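Local coordinates for formate dehydrogenase (Staphylococcus aureus, PDB 6TTB) that catalyses the NAD-dependent oxidation of formate to carbon dioxide, passing a hydride to NAD+, with a D-2-hydroxyacid dehydrogenase-type NAD-binding domain, at the interface of chains A and B. Sequence-based numbering; all coordinates share one arbitrary frame. Chains: chain A/B, Formate dehydrogenase.

The interface of chains A and B. Residues chain A 153, 156-157, 162-163, 320, 322; chain B 153, 156-157, 162-163, 320.
A hydrogen bond across the interface grips the phenol oxygen OH of A:Tyr162, which gives it to the carboxylate oxygen OE2 of B:Glu163 at 2.8 Å, while the methyl of B:Ala320 lies beside it. The phenol meets that oxygen from above the carboxylate plane, 48° out of it, and ring and carboxylate are turned 68° apart. The two-fold twin joins B:Tyr162 OH to A:Glu163 OE2, though A:Glu163 is poorly ordered. The two OE2 atoms of A:Glu163 and B:Glu163 stand 5.1 Å apart, so their like charges may raise the affinity of one carboxylate for a proton; the phenol donors would offset this in part. Each tyrosine has CG anti to its backbone N (chi1 171° in A:Tyr162), which sends the ring across to the partner. There, tip to tip, B:Ile157 sets its CD1 methyl over the centre of the A:Tyr162 face, 3.4 Å from the ring centroid, as A:Ile157 does to B:Tyr162. The carbonyl oxygen of B:Ala320 lies at the A:Tyr162 edge, in the ring plane. B:Met153, extended and then bent at its last torsion, crosses this ring obliquely and brings its CE to 3.5 Å from A:Tyr162 CD1. Earlier in the first helix (144-160 in A, 144-159 in B), A:Met153 and B:Leu156 slide past each other in opposite directions, with A:Met153 CG 3.9 Å from B:Leu156 CB. The two Leu156 side chains cross at about a right angle, CD1 of A:Leu156 to CD1 of B:Leu156 at 3.8 Å. This two-fold patch, apolar where the first helices meet and tied by tyrosine-glutamate bonds from helices 162-171, probably helps hold the dehydrogenase dimer together.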
loop_
_atom_site.group_PDB
_atom_site.type_symbol
_atom_site.label_atom_id
_atom_site.label_comp_id
_atom_site.label_asym_id
_atom_site.label_seq_id
_atom_site.Cartn_x
_atom_site.Cartn_y
_atom_site.Cartn_z
ATOM N N MET A 153 2.263 -1.015 -4.101
ATOM C CA MET A 153 1.814 -1.061 -2.707
ATOM C C MET A 153 2.043 0.302 -2.061
ATOM O O MET A 153 1.119 0.897 -1.462
ATOM C CB MET A 153 2.588 -2.100 -1.938
ATOM C CG MET A 153 2.309 -2.134 -0.497
ATOM S SD MET A 153 3.410 -3.353 0.291
ATOM C CE MET A 153 4.937 -2.402 0.436
ATOM N N LEU A 156 -0.486 2.794 -3.167
ATOM C CA LEU A 156 -1.704 2.572 -2.442
ATOM C C LEU A 156 -1.567 3.080 -1.013
ATOM O O LEU A 156 -2.368 3.865 -0.587
ATOM C CB LEU A 156 -2.032 1.078 -2.511
ATOM C CG LEU A 156 -2.523 0.585 -3.882
ATOM C CD1 LEU A 156 -2.407 -0.913 -4.008
ATOM C CD2 LEU A 156 -3.959 1.001 -4.143
ATOM N N ILE A 157 -0.535 2.656 -0.280
ATOM C CA ILE A 157 -0.380 3.055 1.129
ATOM C C ILE A 157 -0.358 4.573 1.211
ATOM O O ILE A 157 -0.904 5.160 2.104
ATOM C CB ILE A 157 0.915 2.458 1.730
ATOM C CG1 ILE A 157 0.840 0.943 1.873
ATOM C CG2 ILE A 157 1.287 3.137 3.053
ATOM C CD1 ILE A 157 2.107 0.322 2.378
ATOM N N TYR A 162 -3.097 4.778 4.393
ATOM C CA TYR A 162 -3.026 3.603 5.234
ATOM C C TYR A 162 -2.347 3.902 6.564
ATOM O O TYR A 162 -2.663 3.301 7.568
ATOM C CB TYR A 162 -2.230 2.520 4.541
ATOM C CG TYR A 162 -1.934 1.343 5.424
ATOM C CD1 TYR A 162 -2.905 0.387 5.704
ATOM C CD2 TYR A 162 -0.708 1.243 6.061
ATOM C CE1 TYR A 162 -2.666 -0.644 6.615
ATOM C CE2 TYR A 162 -0.444 0.247 6.988
ATOM C CZ TYR A 162 -1.420 -0.719 7.236
ATOM O OH TYR A 162 -1.103 -1.758 8.032
ATOM N N GLU A 163 -1.353 4.779 6.559
ATOM C CA GLU A 163 -0.552 4.910 7.765
ATOM C C GLU A 163 -1.402 5.444 8.885
ATOM O O GLU A 163 -1.325 4.972 9.994
ATOM C CB GLU A 163 0.649 5.807 7.555
ATOM C CG GLU A 163 1.828 5.051 7.031
ATOM C CD GLU A 163 2.339 3.947 7.926
ATOM O OE1 GLU A 163 2.498 4.194 9.163
ATOM O OE2 GLU A 163 2.575 2.850 7.396
ATOM N N ALA A 320 6.341 6.247 4.171
ATOM C CA ALA A 320 6.132 4.799 4.212
ATOM C C ALA A 320 7.381 4.058 3.740
ATOM O O ALA A 320 7.377 3.183 2.817
ATOM C CB ALA A 320 4.899 4.393 3.498
ATOM N N THR A 322 10.292 1.426 4.157
ATOM C CA THR A 322 10.693 0.243 4.826
ATOM C C THR A 322 12.222 0.156 4.675
ATOM O O THR A 322 12.844 0.863 3.878
ATOM C CB THR A 322 9.987 -0.940 4.170
ATOM O OG1 THR A 322 10.511 -1.211 2.860
ATOM C CG2 THR A 322 8.481 -0.767 4.097
ATOM N N MET B 153 -4.485 -3.711 -1.378
ATOM C CA MET B 153 -3.415 -3.116 -0.606
ATOM C C MET B 153 -3.155 -3.985 0.621
ATOM O O MET B 153 -2.008 -4.327 0.915
ATOM C CB MET B 153 -3.806 -1.696 -0.168
ATOM C CG MET B 153 -2.780 -1.026 0.713
ATOM S SD MET B 153 -3.454 0.543 1.487
ATOM C CE MET B 153 -4.669 -0.064 2.659
ATOM N N LEU B 156 -1.191 -6.953 -0.406
ATOM C CA LEU B 156 0.193 -6.535 -0.541
ATOM C C LEU B 156 0.893 -6.350 0.840
ATOM O O LEU B 156 1.947 -7.008 1.118
ATOM C CB LEU B 156 0.219 -5.273 -1.388
ATOM C CG LEU B 156 -0.164 -5.526 -2.859
ATOM C CD1 LEU B 156 -0.637 -4.259 -3.553
ATOM C CD2 LEU B 156 0.948 -6.175 -3.637
ATOM N N ILE B 157 0.308 -5.514 1.715
ATOM C CA ILE B 157 0.912 -5.231 2.999
ATOM C C ILE B 157 1.184 -6.515 3.741
ATOM O O ILE B 157 2.241 -6.670 4.345
ATOM C CB ILE B 157 0.017 -4.348 3.856
ATOM C CG1 ILE B 157 -0.136 -2.931 3.288
ATOM C CG2 ILE B 157 0.512 -4.340 5.292
ATOM C CD1 ILE B 157 -1.148 -2.128 3.992
ATOM N N TYR B 162 5.157 -5.735 4.901
ATOM C CA TYR B 162 5.318 -4.286 5.018
ATOM C C TYR B 162 5.295 -3.837 6.470
ATOM O O TYR B 162 5.921 -2.867 6.831
ATOM C CB TYR B 162 4.240 -3.512 4.287
ATOM C CG TYR B 162 4.251 -2.031 4.607
ATOM C CD1 TYR B 162 5.120 -1.144 3.955
ATOM C CD2 TYR B 162 3.373 -1.496 5.546
ATOM C CE1 TYR B 162 5.125 0.210 4.258
ATOM C CE2 TYR B 162 3.402 -0.158 5.904
ATOM C CZ TYR B 162 4.279 0.698 5.262
ATOM O OH TYR B 162 4.266 2.022 5.576
ATOM N N GLU B 163 4.513 -4.466 7.288
ATOM C CA GLU B 163 4.370 -3.949 8.646
ATOM C C GLU B 163 5.727 -4.010 9.384
ATOM O O GLU B 163 6.152 -3.066 10.042
ATOM C CB GLU B 163 3.261 -4.717 9.361
ATOM C CG GLU B 163 1.927 -4.075 9.169
ATOM C CD GLU B 163 1.796 -2.777 9.928
ATOM O OE1 GLU B 163 2.120 -2.764 11.196
ATOM O OE2 GLU B 163 1.426 -1.753 9.283
ATOM N N ALA B 320 -2.917 -5.809 10.014
ATOM C CA ALA B 320 -2.870 -4.586 9.234
ATOM C C ALA B 320 -4.267 -3.964 9.142
ATOM O O ALA B 320 -4.665 -3.429 8.083
ATOM C CB ALA B 320 -2.276 -4.860 7.870
#